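Local coordinates for protein C-domain type II peptide synthetase (PDB 4ZNM) that belongs to the condensation-domain family of peptide synthetases, whose members share the fold of the CoA-dependent acyltransferase clan, at residues I232-A236 with A361-N365; L253-V257 with L449-V453; T290-F294 with S369-A373. The contacts are given in a common frame with arbitrary orientation. Numbering follows the deposited sequence.

How the interactions relate
From the N terminus, the chain passes segments 232-236, 253-257 and 290-294, then 361-365, 369-373 and 449-453. Interaction 1 closes the first loop, joining the turn after strand 227-229 to the approach to strand 366-373 at the surface. Interaction 2 closes a loop running from helix 251-264 to helix 435-454, and interaction 3, between strands 288-295 and 366-373, falls wholly within that span. Interaction 1 crosses both others, since its second segment arrives after they have opened and before they close. Segments 361-365 and 369-373 almost adjoin in sequence, yet the centres of interactions 1 and 3 are about 20 Å apart. The centres of interactions 1 and 2 are about 35 Å apart.

Interaction 1: residues I232-A236 with A361-N365; sequences IPRSA and AASDN
Two surface loops meet, with CA atoms closest at P233-N365 (5.0 Å) and R234-D364 (4.8 Å). R234-A236 forms a 3-10 turn (A236 N to P233 O, 3.0 Å), and R234 is extended (chi1 to chi3 all t). A361 O lies 2.5 Å from a water that accepts a weak hydrogen bond from R234 NH2 (2.5 Å). A362 puts its CA over one guanidinium face, its small side chain permitting the approach, and its O 3.4 Å from R234 CD; the guanidinium's salt bridge goes to D408. S363 O is 2.8 Å from the same water. These loops leave strand 227-229 and enter strand 366-373, antiparallel neighbours in one sheet. D364, chi1 t, takes the first two amides of the 3-10 turn: R234 N donates to D364 O (2.9 Å), S235 N to OD1 of D364 (2.8 Å), while S235 OG, chi1 p, donates to D364 OD2 (3.0 Å). P233 CA adds a CA-H...O contact to D364 O (3.1 Å). N365 rests ND2 against P233 CB (3.8 Å).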
ATOM      1  N   ILE A 232     -20.372 -10.842   8.385  1.00 27.20           N
ATOM      2  CA  ILE A 232     -21.594 -10.243   7.896  1.00 25.34           C
ATOM      3  C   ILE A 232     -21.615 -10.463   6.388  1.00 26.84           C
ATOM      4  O   ILE A 232     -20.628 -10.130   5.684  1.00 24.25           O
ATOM      5  CB  ILE A 232     -21.683  -8.734   8.250  1.00 27.17           C
ATOM      6  CG1 ILE A 232     -21.517  -8.506   9.764  1.00 28.13           C
ATOM      7  CG2 ILE A 232     -23.013  -8.181   7.777  1.00 28.23           C
ATOM      8  CD1 ILE A 232     -21.084  -7.081  10.133  1.00 31.02           C
ATOM      9  N   PRO A 233     -22.724 -11.016   5.872  1.00 31.41           N
ATOM     10  CA  PRO A 233     -22.758 -11.274   4.431  1.00 29.79           C
ATOM     11  C   PRO A 233     -22.893 -10.033   3.585  1.00 31.33           C
ATOM     12  O   PRO A 233     -23.420  -9.000   3.990  1.00 34.32           O
ATOM     13  CB  PRO A 233     -23.990 -12.159   4.255  1.00 31.09           C
ATOM     14  CG  PRO A 233     -24.875 -11.824   5.386  1.00 34.64           C
ATOM     15  CD  PRO A 233     -23.928 -11.524   6.545  1.00 27.53           C
ATOM     16  N   ARG A 234     -22.373 -10.167   2.381  1.00 28.71           N
ATOM     17  CA  ARG A 234     -22.489  -9.176   1.350  1.00 30.48           C
ATOM     18  C   ARG A 234     -23.939  -8.709   1.220  1.00 31.65           C
ATOM     19  O   ARG A 234     -24.205  -7.513   1.186  1.00 32.17           O
ATOM     20  CB  ARG A 234     -21.949  -9.789   0.041  1.00 35.02           C
ATOM     21  CG  ARG A 234     -21.671  -8.786  -1.050  1.00 34.79           C
ATOM     22  CD  ARG A 234     -21.119  -9.508  -2.331  1.00 33.49           C
ATOM     23  NE  ARG A 234     -20.582  -8.512  -3.240  1.00 40.61           N
ATOM     24  CZ  ARG A 234     -19.340  -8.047  -3.179  1.00 45.34           C
ATOM     25  NH1 ARG A 234     -18.947  -7.110  -4.033  1.00 51.38           N
ATOM     26  NH2 ARG A 234     -18.489  -8.522  -2.272  1.00 51.54           N
ATOM     27  N   SER A 235     -24.876  -9.659   1.190  1.00 35.76           N
ATOM     28  CA  SER A 235     -26.305  -9.343   1.006  1.00 33.42           C
ATOM     29  C   SER A 235     -26.944  -8.534   2.157  1.00 34.10           C
ATOM     30  O   SER A 235     -28.020  -7.986   1.994  1.00 31.55           O
ATOM     31  CB  SER A 235     -27.119 -10.640   0.793  1.00 34.82           C
ATOM     32  OG  SER A 235     -26.949 -11.545   1.885  1.00 39.41           O
ATOM     33  N   ALA A 236     -26.294  -8.426   3.309  1.00 29.31           N
ATOM     34  CA  ALA A 236     -26.875  -7.611   4.370  1.00 35.67           C
ATOM     35  C   ALA A 236     -26.839  -6.135   3.953  1.00 35.93           C
ATOM     36  O   ALA A 236     -27.570  -5.314   4.492  1.00 39.16           O
ATOM     37  CB  ALA A 236     -26.138  -7.817   5.680  1.00 36.60           C
ATOM     38  N   ALA A 361     -14.353 -13.885  -4.303  1.00 39.09           N
ATOM     39  CA  ALA A 361     -14.250 -12.473  -4.035  1.00 44.83           C
ATOM     40  C   ALA A 361     -15.608 -11.931  -3.737  1.00 48.57           C
ATOM     41  O   ALA A 361     -15.773 -11.095  -2.817  1.00 49.22           O
ATOM     42  CB  ALA A 361     -13.635 -11.742  -5.220  1.00 61.34           C
ATOM     43  N   ALA A 362     -16.583 -12.415  -4.507  1.00 45.93           N
ATOM     44  CA  ALA A 362     -17.882 -11.752  -4.575  1.00 52.17           C
ATOM     45  C   ALA A 362     -18.892 -12.619  -3.857  1.00 49.95           C
ATOM     46  O   ALA A 362     -20.128 -12.382  -3.918  1.00 41.99           O
ATOM     47  CB  ALA A 362     -18.299 -11.501  -6.051  1.00 50.51           C
ATOM     48  N   SER A 363     -18.378 -13.642  -3.182  1.00 41.12           N
ATOM     49  CA  SER A 363     -19.310 -14.572  -2.599  1.00 39.30           C
ATOM     50  C   SER A 363     -19.943 -13.865  -1.409  1.00 38.20           C
ATOM     51  O   SER A 363     -19.415 -12.850  -0.872  1.00 37.18           O
ATOM     52  CB  SER A 363     -18.634 -15.888  -2.240  1.00 37.06           C
ATOM     53  OG  SER A 363     -17.843 -15.756  -1.092  1.00 45.79           O
ATOM     54  N   ASP A 364     -21.110 -14.363  -1.034  1.00 38.82           N
ATOM     55  CA  ASP A 364     -21.953 -13.682  -0.074  1.00 39.90           C
ATOM     56  C   ASP A 364     -21.327 -13.785   1.298  1.00 38.57           C
ATOM     57  O   ASP A 364     -21.514 -12.916   2.124  1.00 41.54           O
ATOM     58  CB  ASP A 364     -23.361 -14.296  -0.083  1.00 42.43           C
ATOM     59  CG  ASP A 364     -24.394 -13.385   0.516  1.00 38.94           C
ATOM     60  OD1 ASP A 364     -24.453 -12.199   0.114  1.00 44.19           O
ATOM     61  OD2 ASP A 364     -25.143 -13.853   1.388  1.00 67.31           O
ATOM     62  N   ASN A 365     -20.571 -14.853   1.522  1.00 34.02           N
ATOM     63  CA  ASN A 365     -20.053 -15.159   2.838  1.00 36.63           C
ATOM     64  C   ASN A 365     -18.535 -15.193   2.906  1.00 34.60           C
ATOM     65  O   ASN A 365     -17.982 -15.597   3.922  1.00 33.16           O
ATOM     66  CB  ASN A 365     -20.622 -16.493   3.304  1.00 48.48           C
ATOM     67  CG  ASN A 365     -22.097 -16.391   3.662  1.00 63.44           C
ATOM     68  OD1 ASN A 365     -22.950 -16.970   2.992  1.00 72.46           O
ATOM     69  ND2 ASN A 365     -22.403 -15.626   4.717  1.00 62.13           N
TER
HETATM   70  O   HOH W   1     -17.670 -10.642  -1.230  1.00 31.97           O

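Interaction 2: residues L253-V257 with L449-V453; sequences LADAV and LENAV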
ATOM      1  N   LEU A 253      11.309 -10.449  18.341  1.00 37.54           N
ATOM      2  CA  LEU A 253      10.734 -11.195  17.219  1.00 44.20           C
ATOM      3  C   LEU A 253      11.264 -10.711  15.868  1.00 40.51           C
ATOM      4  O   LEU A 253      11.549 -11.521  14.984  1.00 37.06           O
ATOM      5  CB  LEU A 253       9.212 -11.087  17.227  1.00 46.58           C
ATOM      6  CG  LEU A 253       8.459 -11.854  16.136  1.00 43.70           C
ATOM      7  CD1 LEU A 253       8.896 -13.322  16.099  1.00 46.63           C
ATOM      8  CD2 LEU A 253       6.980 -11.731  16.396  1.00 40.13           C
ATOM      9  N   ALA A 254      11.375  -9.390  15.708  1.00 36.27           N
ATOM     10  CA  ALA A 254      11.905  -8.789  14.484  1.00 35.33           C
ATOM     11  C   ALA A 254      13.317  -9.342  14.215  1.00 33.74           C
ATOM     12  O   ALA A 254      13.640  -9.774  13.121  1.00 36.49           O
ATOM     13  CB  ALA A 254      11.949  -7.265  14.607  1.00 34.06           C
ATOM     14  N   ASP A 255      14.146  -9.314  15.236  1.00 40.96           N
ATOM     15  CA  ASP A 255      15.518  -9.776  15.097  1.00 41.74           C
ATOM     16  C   ASP A 255      15.550 -11.262  14.716  1.00 41.73           C
ATOM     17  O   ASP A 255      16.355 -11.661  13.872  1.00 39.88           O
ATOM     18  CB  ASP A 255      16.295  -9.511  16.384  1.00 49.63           C
ATOM     19  CG  ASP A 255      16.644  -8.039  16.565  1.00 62.69           C
ATOM     20  OD1 ASP A 255      16.093  -7.184  15.832  1.00 58.56           O
ATOM     21  OD2 ASP A 255      17.468  -7.736  17.450  1.00 68.58           O
ATOM     22  N   ALA A 256      14.656 -12.068  15.293  1.00 40.00           N
ATOM     23  CA  ALA A 256      14.598 -13.492  14.961  1.00 45.69           C
ATOM     24  C   ALA A 256      14.174 -13.703  13.507  1.00 36.94           C
ATOM     25  O   ALA A 256      14.678 -14.596  12.825  1.00 34.01           O
ATOM     26  CB  ALA A 256      13.650 -14.225  15.891  1.00 49.39           C
ATOM     27  N   VAL A 257      13.256 -12.883  13.025  1.00 32.35           N
ATOM     28  CA  VAL A 257      12.780 -12.999  11.644  1.00 31.12           C
ATOM     29  C   VAL A 257      13.917 -12.670  10.689  1.00 34.42           C
ATOM     30  O   VAL A 257      14.176 -13.410   9.749  1.00 34.43           O
ATOM     31  CB  VAL A 257      11.578 -12.084  11.378  1.00 29.74           C
ATOM     32  CG1 VAL A 257      11.308 -11.960   9.904  1.00 36.38           C
ATOM     33  CG2 VAL A 257      10.335 -12.613  12.082  1.00 29.93           C
ATOM     34  N   LEU A 449       3.844 -16.759  13.605  1.00 28.06           N
ATOM     35  CA  LEU A 449       5.144 -16.237  13.166  1.00 28.50           C
ATOM     36  C   LEU A 449       6.205 -16.460  14.236  1.00 27.36           C
ATOM     37  O   LEU A 449       7.313 -16.894  13.939  1.00 31.83           O
ATOM     38  CB  LEU A 449       5.043 -14.741  12.823  1.00 27.65           C
ATOM     39  CG  LEU A 449       6.320 -14.019  12.449  1.00 27.65           C
ATOM     40  CD1 LEU A 449       6.901 -14.618  11.184  1.00 25.98           C
ATOM     41  CD2 LEU A 449       6.048 -12.535  12.254  1.00 27.29           C
ATOM     42  N   GLU A 450       5.880 -16.181  15.490  1.00 27.73           N
ATOM     43  CA  GLU A 450       6.866 -16.355  16.559  1.00 33.88           C
ATOM     44  C   GLU A 450       7.328 -17.796  16.680  1.00 37.30           C
ATOM     45  O   GLU A 450       8.532 -18.089  16.816  1.00 31.84           O
ATOM     46  CB  GLU A 450       6.290 -15.902  17.887  1.00 38.34           C
ATOM     47  CG  GLU A 450       7.293 -15.913  19.029  1.00 51.26           C
ATOM     48  CD  GLU A 450       6.719 -15.305  20.297  1.00 74.66           C
ATOM     49  OE1 GLU A 450       6.040 -14.259  20.198  1.00 73.57           O
ATOM     50  OE2 GLU A 450       6.937 -15.876  21.388  1.00 89.37           O
ATOM     51  N   ASN A 451       6.365 -18.702  16.639  1.00 34.35           N
ATOM     52  CA  ASN A 451       6.654 -20.115  16.817  1.00 37.17           C
ATOM     53  C   ASN A 451       7.385 -20.694  15.611  1.00 33.98           C
ATOM     54  O   ASN A 451       8.242 -21.554  15.744  1.00 36.26           O
ATOM     55  CB  ASN A 451       5.359 -20.862  17.084  1.00 41.86           C
ATOM     56  CG  ASN A 451       4.887 -20.666  18.497  1.00 49.33           C
ATOM     57  OD1 ASN A 451       5.697 -20.661  19.426  1.00 54.16           O
ATOM     58  ND2 ASN A 451       3.585 -20.491  18.677  1.00 54.20           N
ATOM     59  N   ALA A 452       7.078 -20.172  14.440  1.00 30.31           N
ATOM     60  CA  ALA A 452       7.717 -20.650  13.224  1.00 29.34           C
ATOM     61  C   ALA A 452       9.219 -20.361  13.207  1.00 34.42           C
ATOM     62  O   ALA A 452       9.998 -21.249  12.882  1.00 35.43           O
ATOM     63  CB  ALA A 452       7.051 -20.032  12.008  1.00 28.10           C
ATOM     64  N   VAL A 453       9.628 -19.133  13.539  1.00 30.43           N
ATOM     65  CA  VAL A 453      11.039 -18.763  13.433  1.00 51.29           C
ATOM     66  C   VAL A 453      11.810 -19.250  14.657  1.00 32.98           C
ATOM     67  O   VAL A 453      13.013 -19.457  14.583  1.00 34.77           O
ATOM     68  CB  VAL A 453      11.233 -17.247  13.250  1.00 48.63           C
ATOM     69  CG1 VAL A 453      10.692 -16.800  11.915  1.00 51.55           C
ATOM     70  CG2 VAL A 453      10.603 -16.504  14.385  1.00 42.74           C
TER
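Both segments are regular alpha-helix, each with its own i to i+4 bond (V257 N to L253 O, 2.9 Å; V453 N to L449 O, 3.2 Å). Their local axes come within 9.9 Å of each other, and their N-to-C directions differ by 45°, so the helices run in broadly the same sense. The nearest CA pairs are L253-E450 (6.5 Å) and V257-V453 (6.3 Å). No hydrogen bond crosses between them; the contact is apolar packing of residues spaced three or four apart, which fall on one side of each helix. Helix 251-264 follows strand 242-249 and helix 435-454 follows strand 422-429, neighbours in a five-stranded sheet, so the contact joins two helices that succeed adjacent strands. V453, a compact branched residue, touches three side chains: its CG2 lies 4.0 Å from L253 CD1 and 4.1 Å from A256 CB, and its CG1 4.2 Å from V257 CG2. The small A256 accommodates V453. L449 CD1 meets V257 CG2 at 4.1 Å and L449 CD2 meets L253 CD2 at 4.3 Å; L449 and V453 also touch helix 268-284. L253 CD1 comes 3.7 Å from E450 CA, while the E450 carboxylate forms a salt bridge with R250.

Interaction 3: residues T290-F294 with S369-A373; sequences TVPTF and SVFQA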
ATOM      1  N   THR A 290      -3.583 -20.267  -2.579  1.00 26.22           N
ATOM      2  CA  THR A 290      -3.321 -19.143  -3.453  1.00 25.20           C
ATOM      3  C   THR A 290      -3.732 -17.836  -2.761  1.00 24.33           C
ATOM      4  O   THR A 290      -4.902 -17.629  -2.446  1.00 24.28           O
ATOM      5  CB  THR A 290      -4.082 -19.265  -4.803  1.00 25.17           C
ATOM      6  OG1 THR A 290      -3.698 -20.461  -5.486  1.00 30.46           O
ATOM      7  CG2 THR A 290      -3.782 -18.085  -5.684  1.00 24.23           C
ATOM      8  N   VAL A 291      -2.757 -16.962  -2.581  1.00 23.74           N
ATOM      9  CA  VAL A 291      -2.936 -15.665  -1.905  1.00 24.21           C
ATOM     10  C   VAL A 291      -2.258 -14.601  -2.750  1.00 23.29           C
ATOM     11  O   VAL A 291      -1.108 -14.757  -3.139  1.00 23.58           O
ATOM     12  CB  VAL A 291      -2.370 -15.670  -0.470  1.00 28.23           C
ATOM     13  CG1 VAL A 291      -2.491 -14.263   0.184  1.00 25.40           C
ATOM     14  CG2 VAL A 291      -3.111 -16.675   0.372  1.00 30.90           C
ATOM     15  N   PRO A 292      -2.966 -13.519  -3.047  1.00 22.98           N
ATOM     16  CA  PRO A 292      -2.339 -12.472  -3.840  1.00 23.96           C
ATOM     17  C   PRO A 292      -1.489 -11.557  -2.977  1.00 27.40           C
ATOM     18  O   PRO A 292      -1.750 -11.379  -1.772  1.00 24.44           O
ATOM     19  CB  PRO A 292      -3.534 -11.688  -4.418  1.00 28.19           C
ATOM     20  CG  PRO A 292      -4.646 -11.960  -3.492  1.00 31.37           C
ATOM     21  CD  PRO A 292      -4.413 -13.286  -2.872  1.00 23.98           C
ATOM     22  N   THR A 293      -0.459 -11.006  -3.598  1.00 25.77           N
ATOM     23  CA  THR A 293       0.283  -9.908  -3.018  1.00 24.37           C
ATOM     24  C   THR A 293       0.103  -8.755  -3.978  1.00 26.12           C
ATOM     25  O   THR A 293      -0.513  -8.932  -5.032  1.00 24.09           O
ATOM     26  CB  THR A 293       1.796 -10.258  -2.833  1.00 23.83           C
ATOM     27  OG1 THR A 293       2.419  -9.294  -1.971  1.00 26.91           O
ATOM     28  CG2 THR A 293       2.527 -10.284  -4.169  1.00 27.39           C
ATOM     29  N   PHE A 294       0.644  -7.590  -3.629  1.00 24.49           N
ATOM     30  CA  PHE A 294       0.823  -6.504  -4.595  1.00 28.21           C
ATOM     31  C   PHE A 294       2.310  -6.376  -4.825  1.00 28.14           C
ATOM     32  O   PHE A 294       3.088  -6.175  -3.876  1.00 27.76           O
ATOM     33  CB  PHE A 294       0.284  -5.149  -4.098  1.00 22.60           C
ATOM     34  CG  PHE A 294      -1.177  -4.963  -4.261  1.00 25.20           C
ATOM     35  CD1 PHE A 294      -1.719  -4.687  -5.504  1.00 26.52           C
ATOM     36  CD2 PHE A 294      -2.008  -4.977  -3.155  1.00 27.33           C
ATOM     37  CE1 PHE A 294      -3.064  -4.463  -5.655  1.00 27.89           C
ATOM     38  CE2 PHE A 294      -3.359  -4.774  -3.285  1.00 27.42           C
ATOM     39  CZ  PHE A 294      -3.905  -4.523  -4.543  1.00 29.78           C
ATOM     40  N   SER A 369      -8.319 -12.018   0.760  1.00 23.16           N
ATOM     41  CA  SER A 369      -7.306 -11.264   1.453  1.00 23.09           C
ATOM     42  C   SER A 369      -6.048 -11.158   0.611  1.00 22.22           C
ATOM     43  O   SER A 369      -5.749 -12.008  -0.239  1.00 24.76           O
ATOM     44  CB  SER A 369      -6.982 -11.901   2.804  1.00 27.52           C
ATOM     45  OG  SER A 369      -6.140 -13.020   2.620  1.00 29.08           O
ATOM     46  N   VAL A 370      -5.346 -10.065   0.844  1.00 22.07           N
ATOM     47  CA  VAL A 370      -4.087  -9.757   0.201  1.00 21.77           C
ATOM     48  C   VAL A 370      -3.013  -9.588   1.285  1.00 21.60           C
ATOM     49  O   VAL A 370      -3.262  -8.983   2.323  1.00 23.42           O
ATOM     50  CB  VAL A 370      -4.193  -8.453  -0.621  1.00 22.02           C
ATOM     51  CG1 VAL A 370      -2.900  -8.142  -1.308  1.00 26.78           C
ATOM     52  CG2 VAL A 370      -5.301  -8.537  -1.665  1.00 22.59           C
ATOM     53  N   PHE A 371      -1.810 -10.048   1.010  1.00 21.67           N
ATOM     54  CA  PHE A 371      -0.707  -9.916   1.955  1.00 22.62           C
ATOM     55  C   PHE A 371       0.446  -9.244   1.226  1.00 21.46           C
ATOM     56  O   PHE A 371       1.035  -9.835   0.336  1.00 23.10           O
ATOM     57  CB  PHE A 371      -0.323 -11.283   2.503  1.00 21.67           C
ATOM     58  CG  PHE A 371       0.578 -11.240   3.730  1.00 22.54           C
ATOM     59  CD1 PHE A 371       1.941 -11.097   3.605  1.00 22.82           C
ATOM     60  CD2 PHE A 371       0.042 -11.385   4.995  1.00 24.11           C
ATOM     61  CE1 PHE A 371       2.765 -11.060   4.735  1.00 26.76           C
ATOM     62  CE2 PHE A 371       0.851 -11.357   6.133  1.00 23.84           C
ATOM     63  CZ  PHE A 371       2.219 -11.196   5.997  1.00 22.21           C
ATOM     64  N   GLN A 372       0.737  -7.994   1.581  1.00 22.48           N
ATOM     65  CA  GLN A 372       1.709  -7.202   0.832  1.00 30.28           C
ATOM     66  C   GLN A 372       2.800  -6.608   1.677  1.00 29.28           C
ATOM     67  O   GLN A 372       2.588  -6.239   2.814  1.00 29.68           O
ATOM     68  CB  GLN A 372       1.022  -6.046   0.079  1.00 30.89           C
ATOM     69  CG  GLN A 372       0.848  -4.738   0.795  1.00 45.33           C
ATOM     70  CD  GLN A 372       0.430  -3.623  -0.152  1.00 54.96           C
ATOM     71  OE1 GLN A 372      -0.650  -3.076  -0.021  1.00 62.75           O
ATOM     72  NE2 GLN A 372       1.298  -3.275  -1.099  1.00 60.59           N
ATOM     73  N   ALA A 373       3.955  -6.459   1.054  1.00 32.57           N
ATOM     74  CA  ALA A 373       5.021  -5.633   1.583  1.00 30.59           C
ATOM     75  C   ALA A 373       4.899  -4.266   0.933  1.00 27.85           C
ATOM     76  O   ALA A 373       4.734  -4.146  -0.262  1.00 27.77           O
ATOM     77  CB  ALA A 373       6.400  -6.269   1.300  1.00 31.63           C
TER
HETATM   78  O   HOH W   2       4.343  -7.565  -1.647  1.00 25.70           O
HETATM   79  O   HOH W   3       3.590  -3.180  -3.170  1.00 43.83           O
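F294 lays its ring beside V370, CD2 coming 3.8 Å from V370 CG1, while its CB lies 3.7 Å from Q372 NE2. Behind it P292 CG packs on V370 CG2 (3.9 Å), so proline, valine and phenylalanine form an apolar patch that F313 of strand 312-319 extends. F371 sends its ring away to stack on Y276, which also takes the S369 hydroxyl as a hydrogen-bond partner. The strands run in the same general sense, but their directions diverge by 42°, and their local axes approach to 4.9 Å. One backbone hydrogen bond of the parallel type forms, F371 N to P292 O (3.1 Å, 168°). Before it, P292 has no amide hydrogen to donate, and its CD sits 3.2 Å from S369 O. After it the strands splay: F294 N lies 4.6 Å from F371 O, which instead accepts T293 OG1 at 2.7 Å. One water then spans the gap, accepting from A373 N (2.9 Å) and donating to F294 O (2.9 Å) and T293 OG1 (2.6 Å). Strand 288-295 pairs with strand 312-319 and strand 366-373 with the five-stranded sheet, so this contact joins two sheets. Proline withholds one regular backbone bond, and a threonine hydroxyl and water stand in for others, which implies a junction of diverging strands that keeps most of its polar groups satisfied, although F294 N is buried without a partner.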